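Local structure of CurF (Lyngbya majuscula, 2Q35) at residues 118-129 / 154-164; 145-154 / 166-174. The protein contains the ECH2 decarboxylase domain, a crotonase-family lyase that probably decarboxylates an intermediate in beta-branching of a polyketide chain. The protein carries 1 engineered substitution. All coordinates share one frame; numbering follows the deposited sequence.

Interaction 1 of 2, residues 118-129 / 154-164; sequences SQESVYATNFMK and MIYTGENYRGK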
loop_
_atom_site.group_PDB
_atom_site.type_symbol
_atom_site.label_atom_id
_atom_site.label_comp_id
_atom_site.label_asym_id
_atom_site.label_seq_id
_atom_site.Cartn_x
_atom_site.Cartn_y
_atom_site.Cartn_z
ATOM N N SER A 118 -9.196 -18.018 -6.726
ATOM C CA SER A 118 -10.524 -18.694 -6.698
ATOM C C SER A 118 -11.209 -18.422 -5.362
ATOM O O SER A 118 -10.618 -18.584 -4.288
ATOM C CB SER A 118 -10.316 -20.203 -6.880
ATOM O OG SER A 118 -11.424 -20.960 -6.370
ATOM N N GLN A 119 -12.507 -18.111 -5.415
ATOM C CA GLN A 119 -13.286 -17.861 -4.220
ATOM C C GLN A 119 -13.325 -19.053 -3.280
ATOM O O GLN A 119 -13.308 -18.881 -2.070
ATOM C CB GLN A 119 -14.732 -17.528 -4.599
ATOM C CG GLN A 119 -14.950 -16.175 -5.217
ATOM C CD GLN A 119 -16.376 -16.012 -5.804
ATOM O OE1 GLN A 119 -16.719 -14.954 -6.350
ATOM N NE2 GLN A 119 -17.189 -17.060 -5.706
ATOM N N GLU A 120 -13.377 -20.252 -3.851
ATOM C CA GLU A 120 -13.630 -21.483 -3.090
ATOM C C GLU A 120 -12.363 -22.158 -2.573
ATOM O O GLU A 120 -12.423 -22.996 -1.667
ATOM C CB GLU A 120 -14.404 -22.491 -3.955
ATOM C CG GLU A 120 -15.812 -22.054 -4.374
ATOM C CD GLU A 120 -15.832 -21.157 -5.612
ATOM O OE1 GLU A 120 -14.750 -20.872 -6.182
ATOM O OE2 GLU A 120 -16.949 -20.733 -6.007
ATOM N N SER A 121 -11.224 -21.796 -3.154
ATOM C CA SER A 121 -9.966 -22.481 -2.848
ATOM C C SER A 121 -9.298 -21.865 -1.643
ATOM O O SER A 121 -9.679 -20.778 -1.196
ATOM C CB SER A 121 -9.061 -22.449 -4.071
ATOM O OG SER A 121 -9.717 -23.092 -5.155
ATOM N N VAL A 122 -8.279 -22.557 -1.139
ATOM C CA VAL A 122 -7.597 -22.188 0.071
ATOM C C VAL A 122 -6.169 -21.746 -0.273
ATOM O O VAL A 122 -5.557 -22.317 -1.165
ATOM C CB VAL A 122 -7.687 -23.396 1.077
ATOM C CG1 VAL A 122 -6.459 -23.620 1.861
ATOM C CG2 VAL A 122 -8.948 -23.218 1.949
ATOM N N TYR A 123 -5.699 -20.721 0.435
ATOM C CA TYR A 123 -4.354 -20.122 0.215
ATOM C C TYR A 123 -3.647 -19.955 1.556
ATOM O O TYR A 123 -4.240 -19.512 2.532
ATOM C CB TYR A 123 -4.503 -18.767 -0.515
ATOM C CG TYR A 123 -5.236 -18.953 -1.824
ATOM C CD1 TYR A 123 -4.571 -19.392 -2.960
ATOM C CD2 TYR A 123 -6.631 -18.814 -1.882
ATOM C CE1 TYR A 123 -5.242 -19.628 -4.155
ATOM C CE2 TYR A 123 -7.307 -19.052 -3.058
ATOM C CZ TYR A 123 -6.625 -19.467 -4.180
ATOM O OH TYR A 123 -7.274 -19.731 -5.360
ATOM N N ALA A 124 -2.347 -20.274 1.618
ATOM C CA ALA A 124 -1.656 -20.185 2.906
ATOM C C ALA A 124 -0.160 -19.970 2.677
ATOM O O ALA A 124 0.390 -20.542 1.744
ATOM C CB ALA A 124 -1.833 -21.451 3.715
ATOM N N THR A 125 0.461 -19.157 3.535
ATOM C CA THR A 125 1.927 -19.160 3.691
ATOM C C THR A 125 2.067 -19.971 4.975
ATOM O O THR A 125 1.987 -19.416 6.081
ATOM C CB THR A 125 2.511 -17.741 3.904
ATOM O OG1 THR A 125 1.758 -17.030 4.892
ATOM C CG2 THR A 125 2.517 -16.909 2.617
ATOM N N ASN A 126 2.194 -21.289 4.820
ATOM C CA ASN A 126 2.033 -22.242 5.931
ATOM C C ASN A 126 3.315 -22.559 6.715
ATOM O O ASN A 126 3.312 -23.384 7.618
ATOM C CB ASN A 126 1.372 -23.540 5.452
ATOM C CG ASN A 126 2.097 -24.158 4.298
ATOM O OD1 ASN A 126 3.211 -23.737 3.952
ATOM N ND2 ASN A 126 1.487 -25.177 3.682
ATOM N N PHE A 127 4.408 -21.874 6.389
ATOM C CA PHE A 127 5.656 -22.117 7.088
ATOM C C PHE A 127 5.482 -22.130 8.605
ATOM O O PHE A 127 5.887 -23.077 9.277
ATOM C CB PHE A 127 6.682 -21.063 6.668
ATOM C CG PHE A 127 6.707 -20.801 5.184
ATOM C CD1 PHE A 127 7.382 -21.673 4.319
ATOM C CD2 PHE A 127 6.068 -19.685 4.649
ATOM C CE1 PHE A 127 7.429 -21.426 2.937
ATOM C CE2 PHE A 127 6.107 -19.440 3.279
ATOM C CZ PHE A 127 6.794 -20.327 2.421
ATOM N N MET A 128 4.851 -21.094 9.151
ATOM C CA MET A 128 4.747 -20.984 10.607
ATOM C C MET A 128 3.767 -21.982 11.229
ATOM O O MET A 128 3.802 -22.218 12.446
ATOM C CB MET A 128 4.426 -19.549 11.034
ATOM C CG MET A 128 5.596 -18.562 10.787
ATOM S SD MET A 128 6.908 -18.755 12.009
ATOM C CE MET A 128 6.253 -17.782 13.359
ATOM N N LYS A 129 2.902 -22.546 10.395
ATOM C CA LYS A 129 2.042 -23.648 10.852
ATOM C C LYS A 129 2.899 -24.834 11.266
ATOM O O LYS A 129 2.640 -25.470 12.292
ATOM C CB LYS A 129 1.054 -24.062 9.776
ATOM C CG LYS A 129 0.174 -25.276 10.176
ATOM C CD LYS A 129 -1.184 -25.283 9.487
ATOM C CE LYS A 129 -2.277 -24.600 10.332
ATOM N NZ LYS A 129 -3.615 -24.424 9.623
ATOM N N MET A 154 -1.149 -13.527 7.565
ATOM C CA MET A 154 -0.954 -14.810 6.895
ATOM C C MET A 154 0.394 -15.436 7.273
ATOM O O MET A 154 0.476 -16.625 7.520
ATOM C CB MET A 154 -1.051 -14.672 5.372
ATOM C CG MET A 154 -2.437 -14.278 4.889
ATOM S SD MET A 154 -2.527 -14.229 3.102
ATOM C CE MET A 154 -2.457 -15.960 2.719
ATOM N N ILE A 155 1.432 -14.613 7.360
ATOM C CA ILE A 155 2.777 -15.140 7.669
ATOM C C ILE A 155 2.855 -15.592 9.136
ATOM O O ILE A 155 3.305 -16.699 9.437
ATOM C CB ILE A 155 3.873 -14.097 7.340
ATOM C CG1 ILE A 155 3.884 -13.820 5.835
ATOM C CG2 ILE A 155 5.258 -14.590 7.761
ATOM C CD1 ILE A 155 4.815 -12.678 5.413
ATOM N N TYR A 156 2.389 -14.760 10.068
ATOM C CA TYR A 156 2.439 -15.167 11.478
ATOM C C TYR A 156 1.610 -16.387 11.830
ATOM O O TYR A 156 2.054 -17.208 12.645
ATOM C CB TYR A 156 2.006 -14.033 12.401
ATOM C CG TYR A 156 3.082 -13.073 12.850
ATOM C CD1 TYR A 156 3.871 -13.361 13.970
ATOM C CD2 TYR A 156 3.264 -11.854 12.206
ATOM C CE1 TYR A 156 4.860 -12.448 14.435
ATOM C CE2 TYR A 156 4.226 -10.934 12.661
ATOM C CZ TYR A 156 5.016 -11.241 13.775
ATOM O OH TYR A 156 5.960 -10.365 14.251
ATOM N N THR A 157 0.391 -16.483 11.290
ATOM C CA THR A 157 -0.503 -17.581 11.680
ATOM C C THR A 157 -0.279 -18.891 10.908
ATOM O O THR A 157 -0.586 -19.970 11.425
ATOM C CB THR A 157 -2.000 -17.229 11.554
ATOM O OG1 THR A 157 -2.360 -17.123 10.174
ATOM C CG2 THR A 157 -2.365 -15.955 12.324
ATOM N N GLY A 158 0.172 -18.778 9.668
ATOM C CA GLY A 158 0.347 -19.921 8.772
ATOM C C GLY A 158 -0.957 -20.597 8.338
ATOM O O GLY A 158 -0.913 -21.659 7.718
ATOM N N GLU A 159 -2.097 -19.982 8.649
ATOM C CA GLU A 159 -3.419 -20.585 8.428
ATOM C C GLU A 159 -3.858 -20.602 6.971
ATOM O O GLU A 159 -3.330 -19.856 6.137
ATOM C CB GLU A 159 -4.517 -19.851 9.245
ATOM C CG GLU A 159 -4.589 -20.218 10.689
ATOM C CD GLU A 159 -5.932 -19.868 11.338
ATOM O OE1 GLU A 159 -6.750 -19.142 10.723
ATOM O OE2 GLU A 159 -6.161 -20.332 12.472
ATOM N N ASN A 160 -4.883 -21.425 6.703
ATOM C CA ASN A 160 -5.509 -21.501 5.385
ATOM C C ASN A 160 -6.629 -20.480 5.290
ATOM O O ASN A 160 -7.496 -20.429 6.154
ATOM C CB ASN A 160 -6.106 -22.905 5.150
ATOM C CG ASN A 160 -5.045 -23.985 5.072
ATOM O OD1 ASN A 160 -3.902 -23.722 4.715
ATOM N ND2 ASN A 160 -5.420 -25.205 5.408
ATOM N N TYR A 161 -6.574 -19.654 4.250
ATOM C CA TYR A 161 -7.580 -18.646 3.964
ATOM C C TYR A 161 -8.305 -18.990 2.667
ATOM O O TYR A 161 -7.686 -19.161 1.631
ATOM C CB TYR A 161 -6.934 -17.268 3.808
ATOM C CG TYR A 161 -6.325 -16.744 5.082
ATOM C CD1 TYR A 161 -6.965 -15.756 5.820
ATOM C CD2 TYR A 161 -5.100 -17.241 5.555
ATOM C CE1 TYR A 161 -6.394 -15.265 7.015
ATOM C CE2 TYR A 161 -4.529 -16.761 6.732
ATOM C CZ TYR A 161 -5.181 -15.773 7.451
ATOM O OH TYR A 161 -4.613 -15.321 8.619
ATOM N N ARG A 162 -9.629 -19.092 2.695
ATOM C CA ARG A 162 -10.326 -19.200 1.406
ATOM C C ARG A 162 -10.229 -17.871 0.620
ATOM O O ARG A 162 -10.167 -16.793 1.208
ATOM C CB ARG A 162 -11.810 -19.594 1.589
ATOM C CG ARG A 162 -12.054 -21.080 1.887
ATOM C CD ARG A 162 -13.547 -21.453 2.032
ATOM N NE ARG A 162 -14.389 -20.262 2.044
ATOM C CZ ARG A 162 -14.786 -19.620 3.141
ATOM N NH1 ARG A 162 -14.441 -20.059 4.352
ATOM N NH2 ARG A 162 -15.538 -18.537 3.015
ATOM N N GLY A 163 -10.274 -17.956 -0.709
ATOM C CA GLY A 163 -10.296 -16.765 -1.566
ATOM C C GLY A 163 -11.346 -15.768 -1.111
ATOM O O GLY A 163 -11.087 -14.569 -1.006
ATOM N N LYS A 164 -12.539 -16.269 -0.793
ATOM C CA LYS A 164 -13.624 -15.401 -0.354
ATOM C C LYS A 164 -13.244 -14.582 0.874
ATOM O O LYS A 164 -13.568 -13.391 0.965
ATOM C CB LYS A 164 -14.861 -16.239 -0.068
ATOM C CG LYS A 164 -16.091 -15.412 0.219
ATOM C CD LYS A 164 -17.276 -16.309 0.477
ATOM C CE LYS A 164 -18.559 -15.494 0.542
ATOM N NZ LYS A 164 -19.641 -16.255 1.229
HETATM O O HOH W 1 -15.547 -19.934 -0.333
HETATM O O HOH W 2 -1.070 -18.214 5.716
HETATM O O HOH W 3 4.260 -18.691 7.716
HETATM O O HOH W 4 -1.508 -25.540 4.671
HETATM O O HOH W 5 -2.113 -24.003 6.897
#

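Interaction 2 of 2, residues 145-154 / 166-174; sequences KLGSELAQEM and LAERGIPFP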
loop_
_atom_site.group_PDB
_atom_site.type_symbol
_atom_site.label_atom_id
_atom_site.label_comp_id
_atom_site.label_asym_id
_atom_site.label_seq_id
_atom_site.Cartn_x
_atom_site.Cartn_y
_atom_site.Cartn_z
ATOM N N LYS A 145 2.595 -7.164 -2.522
ATOM C CA LYS A 145 1.466 -7.521 -3.374
ATOM C C LYS A 145 0.129 -7.708 -2.686
ATOM O O LYS A 145 -0.906 -7.385 -3.284
ATOM C CB LYS A 145 1.809 -8.721 -4.225
ATOM C CG LYS A 145 3.111 -8.501 -4.977
ATOM C CD LYS A 145 3.120 -9.288 -6.230
ATOM C CE LYS A 145 4.433 -9.073 -6.963
ATOM N NZ LYS A 145 4.326 -9.748 -8.277
ATOM N N LEU A 146 0.136 -8.208 -1.450
ATOM C CA LEU A 146 -1.129 -8.354 -0.695
ATOM C C LEU A 146 -1.380 -7.193 0.259
ATOM O O LEU A 146 -2.494 -7.034 0.761
ATOM C CB LEU A 146 -1.165 -9.663 0.096
ATOM C CG LEU A 146 -0.881 -10.975 -0.625
ATOM C CD1 LEU A 146 -1.091 -12.150 0.324
ATOM C CD2 LEU A 146 -1.735 -11.129 -1.890
ATOM N N GLY A 147 -0.345 -6.401 0.522
ATOM C CA GLY A 147 -0.398 -5.330 1.518
ATOM C C GLY A 147 0.183 -5.788 2.841
ATOM O O GLY A 147 0.095 -6.966 3.173
ATOM N N SER A 148 0.779 -4.864 3.598
ATOM C CA SER A 148 1.512 -5.235 4.819
ATOM C C SER A 148 0.676 -5.982 5.876
ATOM O O SER A 148 1.205 -6.866 6.564
ATOM C CB SER A 148 2.252 -4.021 5.425
ATOM O OG SER A 148 1.357 -2.968 5.771
ATOM N N GLU A 149 -0.617 -5.671 5.982
ATOM C CA GLU A 149 -1.459 -6.291 7.019
ATOM C C GLU A 149 -1.945 -7.706 6.766
ATOM O O GLU A 149 -1.875 -8.541 7.669
ATOM C CB GLU A 149 -2.640 -5.408 7.380
ATOM C CG GLU A 149 -2.428 -4.701 8.683
ATOM C CD GLU A 149 -1.375 -3.610 8.595
ATOM O OE1 GLU A 149 -1.730 -2.526 8.065
ATOM O OE2 GLU A 149 -0.229 -3.835 9.084
ATOM N N LEU A 150 -2.451 -7.978 5.564
ATOM C CA LEU A 150 -2.724 -9.360 5.193
ATOM C C LEU A 150 -1.428 -10.136 5.255
ATOM O O LEU A 150 -1.403 -11.252 5.752
ATOM C CB LEU A 150 -3.321 -9.505 3.778
ATOM C CG LEU A 150 -4.810 -9.853 3.635
ATOM C CD1 LEU A 150 -5.134 -10.146 2.177
ATOM C CD2 LEU A 150 -5.281 -11.006 4.528
ATOM N N ALA A 151 -0.355 -9.549 4.728
ATOM C CA ALA A 151 0.918 -10.255 4.710
ATOM C C ALA A 151 1.290 -10.661 6.143
ATOM O O ALA A 151 1.617 -11.819 6.389
ATOM C CB ALA A 151 2.008 -9.386 4.075
ATOM N N GLN A 152 1.213 -9.709 7.069
ATOM C CA GLN A 152 1.530 -9.947 8.492
ATOM C C GLN A 152 0.718 -11.116 9.063
ATOM O O GLN A 152 1.248 -12.063 9.661
ATOM C CB GLN A 152 1.180 -8.679 9.280
ATOM C CG GLN A 152 1.777 -8.571 10.633
ATOM C CD GLN A 152 3.093 -7.831 10.630
ATOM O OE1 GLN A 152 3.787 -7.763 9.615
ATOM N NE2 GLN A 152 3.441 -7.275 11.764
ATOM N N GLU A 153 -0.584 -11.072 8.865
ATOM C CA GLU A 153 -1.409 -12.087 9.511
ATOM C C GLU A 153 -1.207 -13.469 8.891
ATOM O O GLU A 153 -1.119 -14.468 9.616
ATOM C CB GLU A 153 -2.880 -11.706 9.485
ATOM C CG GLU A 153 -3.720 -12.633 10.359
ATOM C CD GLU A 153 -5.213 -12.427 10.178
ATOM O OE1 GLU A 153 -5.700 -11.330 10.507
ATOM O OE2 GLU A 153 -5.906 -13.362 9.721
ATOM N N MET A 154 -1.149 -13.527 7.565
ATOM C CA MET A 154 -0.954 -14.810 6.895
ATOM C C MET A 154 0.394 -15.436 7.273
ATOM O O MET A 154 0.476 -16.625 7.520
ATOM C CB MET A 154 -1.051 -14.672 5.372
ATOM C CG MET A 154 -2.437 -14.278 4.889
ATOM S SD MET A 154 -2.527 -14.229 3.102
ATOM C CE MET A 154 -2.457 -15.960 2.719
ATOM N N LEU A 166 -10.243 -13.726 1.765
ATOM C CA LEU A 166 -9.221 -12.750 1.362
ATOM C C LEU A 166 -9.868 -11.541 0.671
ATOM O O LEU A 166 -9.482 -10.404 0.924
ATOM C CB LEU A 166 -8.174 -13.388 0.452
ATOM C CG LEU A 166 -7.356 -14.543 1.051
ATOM C CD1 LEU A 166 -6.493 -15.127 -0.040
ATOM C CD2 LEU A 166 -6.529 -14.038 2.231
ATOM N N ALA A 167 -10.862 -11.800 -0.176
ATOM C CA ALA A 167 -11.620 -10.747 -0.854
ATOM C C ALA A 167 -12.342 -9.861 0.154
ATOM O O ALA A 167 -12.337 -8.629 0.029
ATOM C CB ALA A 167 -12.646 -11.368 -1.815
ATOM N N GLU A 168 -12.969 -10.492 1.146
ATOM C CA GLU A 168 -13.686 -9.753 2.177
ATOM C C GLU A 168 -12.744 -8.878 2.982
ATOM O O GLU A 168 -13.137 -7.826 3.477
ATOM C CB GLU A 168 -14.490 -10.705 3.057
ATOM C CG GLU A 168 -15.517 -11.507 2.261
ATOM C CD GLU A 168 -16.553 -12.187 3.131
ATOM O OE1 GLU A 168 -16.430 -12.122 4.377
ATOM O OE2 GLU A 168 -17.492 -12.790 2.564
ATOM N N ARG A 169 -11.485 -9.304 3.032
ATOM C CA ARG A 169 -10.399 -8.641 3.725
ATOM C C ARG A 169 -9.772 -7.524 2.883
ATOM O O ARG A 169 -8.917 -6.781 3.359
ATOM C CB ARG A 169 -9.338 -9.698 3.991
ATOM C CG ARG A 169 -8.569 -9.530 5.223
ATOM C CD ARG A 169 -9.381 -9.936 6.443
ATOM N NE ARG A 169 -8.590 -9.556 7.596
ATOM C CZ ARG A 169 -7.930 -10.396 8.382
ATOM N NH1 ARG A 169 -8.008 -11.714 8.206
ATOM N NH2 ARG A 169 -7.222 -9.898 9.381
ATOM N N GLY A 170 -10.195 -7.404 1.632
ATOM C CA GLY A 170 -9.726 -6.322 0.770
ATOM C C GLY A 170 -8.434 -6.622 0.034
ATOM O O GLY A 170 -7.703 -5.711 -0.341
ATOM N N ILE A 171 -8.152 -7.898 -0.198
ATOM C CA ILE A 171 -6.960 -8.268 -0.983
ATOM C C ILE A 171 -6.972 -7.496 -2.324
ATOM O O ILE A 171 -8.019 -7.339 -2.952
ATOM C CB ILE A 171 -6.885 -9.804 -1.162
ATOM C CG1 ILE A 171 -5.499 -10.245 -1.654
ATOM C CG2 ILE A 171 -7.996 -10.316 -2.076
ATOM C CD1 ILE A 171 -5.352 -11.771 -1.741
ATOM N N PRO A 172 -5.825 -6.950 -2.740
ATOM C CA PRO A 172 -5.818 -6.187 -3.988
ATOM C C PRO A 172 -5.611 -7.030 -5.241
ATOM O O PRO A 172 -4.782 -6.670 -6.081
ATOM C CB PRO A 172 -4.642 -5.230 -3.802
ATOM C CG PRO A 172 -3.731 -5.905 -2.819
ATOM C CD PRO A 172 -4.512 -6.947 -2.063
ATOM N N PHE A 173 -6.302 -8.156 -5.348
ATOM C CA PHE A 173 -6.297 -8.953 -6.580
ATOM C C PHE A 173 -7.715 -9.413 -6.831
ATOM O O PHE A 173 -8.498 -9.479 -5.885
ATOM C CB PHE A 173 -5.423 -10.196 -6.439
ATOM C CG PHE A 173 -3.946 -9.912 -6.474
ATOM C CD1 PHE A 173 -3.337 -9.546 -7.661
ATOM C CD2 PHE A 173 -3.179 -10.036 -5.333
ATOM C CE1 PHE A 173 -1.973 -9.302 -7.723
ATOM C CE2 PHE A 173 -1.804 -9.798 -5.379
ATOM C CZ PHE A 173 -1.207 -9.439 -6.580
ATOM N N PRO A 174 -8.056 -9.748 -8.093
ATOM C CA PRO A 174 -9.419 -10.270 -8.315
ATOM C C PRO A 174 -9.586 -11.660 -7.724
ATOM O O PRO A 174 -8.665 -12.489 -7.762
ATOM C CB PRO A 174 -9.569 -10.332 -9.835
ATOM C CG PRO A 174 -8.240 -10.002 -10.414
ATOM C CD PRO A 174 -7.265 -9.646 -9.336
#

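Interaction 1 of 2, residues 118-129 / 154-164
Tyr123 and Tyr161 form an antiparallel hydrogen-bonded pair, with Tyr123 N 2.8 Å from Tyr161 O and Tyr161 N 2.9 Å from Tyr123 O; next to them Val122 and Arg162 make a non-hydrogen-bonded pair. Beyond the strands, hydrogen bonds from Gly163 N to Ser121 O (2.9 Å) and from Lys164 N to Gln119 O tie the start of helix 163-168 to the 118-121 turn. Water 1 joins Gln119 O to Arg162 NE. Both tyrosines point to one face of the sheet: the Tyr123 ring turns its edge to Gly163 N, the Tyr161 ring turns its edge to Tyr123 O, and Met154 CG lies over one Tyr161 face, offset toward the rim. The hydroxyl of Tyr123 bonds Met97 O and that of Tyr161 bonds Glu153 OE2. On the other face Val122 presses CG1 against Asn160 CB at 3.4 Å and CG2 against Arg162 CG. With its CG beside the backbone N (chi1 -66°), Asn160 brings OD1 to 3.2 Å from the methyl of Ala124; the same OD1 accepts from waters 4 and 5, which link it to Asn126 ND2 and Lys129 NZ. At the helix end Gly158, with positive phi, lays its CA against Thr125 O (3.2 Å) in a CA-H...O contact. Water 3 accepts from Met128 N and donates to Thr125 O and Ile155 O, while Met128 CG rests 3.2 Å from Ile155 O. Strands 122-124 and 161-162, with 100-102 alongside the former, make the small second sheet of the crotonase fold.

Interaction 2 of 2, residues 145-154 / 166-174
Glu153 sets its CG anti to the backbone N (chi1 -170°) and stays extended, while Arg169 bends at chi2 (76°), and the carboxylate and guanidinium meet as a salt bridge across the two segments. Arg169 NH1 gives a hydrogen bond to the syn side of Glu153 OE2 at 3.1 Å, tilted out of the carboxylate plane, with that oxygen at the edge of the guanidinium. The planes of the two groups are 46° apart. The second bond, from NH2 to OE1, is modelled so short that its exact length is doubtful. With Tyr161 as its other partner, OE2 is held from two sources. Inward from the bridge Leu150 uses both of its methyl branches: CD2 touches Arg169 CG at 3.7 Å and Leu166 CD2 at 4.0 Å, and CD1 meets Ile171 CB at 3.8 Å. Leu166 CD2 also lies 4.1 Å from Met154 SD. Further along, Leu146 CD2 touches both Ile171 CD1 (3.7 Å), whose side chain lies beside it pointing the same way, and the ring edge of Phe173, where the side chains of Leu146 and Phe173 stand about at right angles. Lys145 O is approached by Pro172 CG (3.2 Å) and by Phe173 CE2 (3.3 Å), while the Lys145 amine is hydrogen-bonded to Leu110 O; Glu149 of the third subunit borders Lys145, Pro172 and Phe173. A Schellman motif at Gly170 ends helix 163-168 and swings the chain towards these apolar contacts. The joined region packs against helix 104-110 through Leu146, Met154 and Phe173, and against strand 114-118 through Leu166, Ile171 and Phe173.

How the interactions relate
The centres of interactions 1 and 2 lie about 11 Å apart on the same side of the chain's centre, and the two share Met154 as well as helices 148-157 and 163-168. Along the chain their segments alternate, in the order 118-129, 145-154, 154-164, 166-174. Tyr161 is the main bridge: its hydroxyl couples strand 161-162 to the salt bridge of interaction 2, and its CB packs 3.6 Å from Leu166 CD2. The small sheet of interaction 1 is thereby joined to the helix-to-turn packing of interaction 2. Both contacts also touch the second subunit, placing this part of the crotonase fold beside an interface of the trimer.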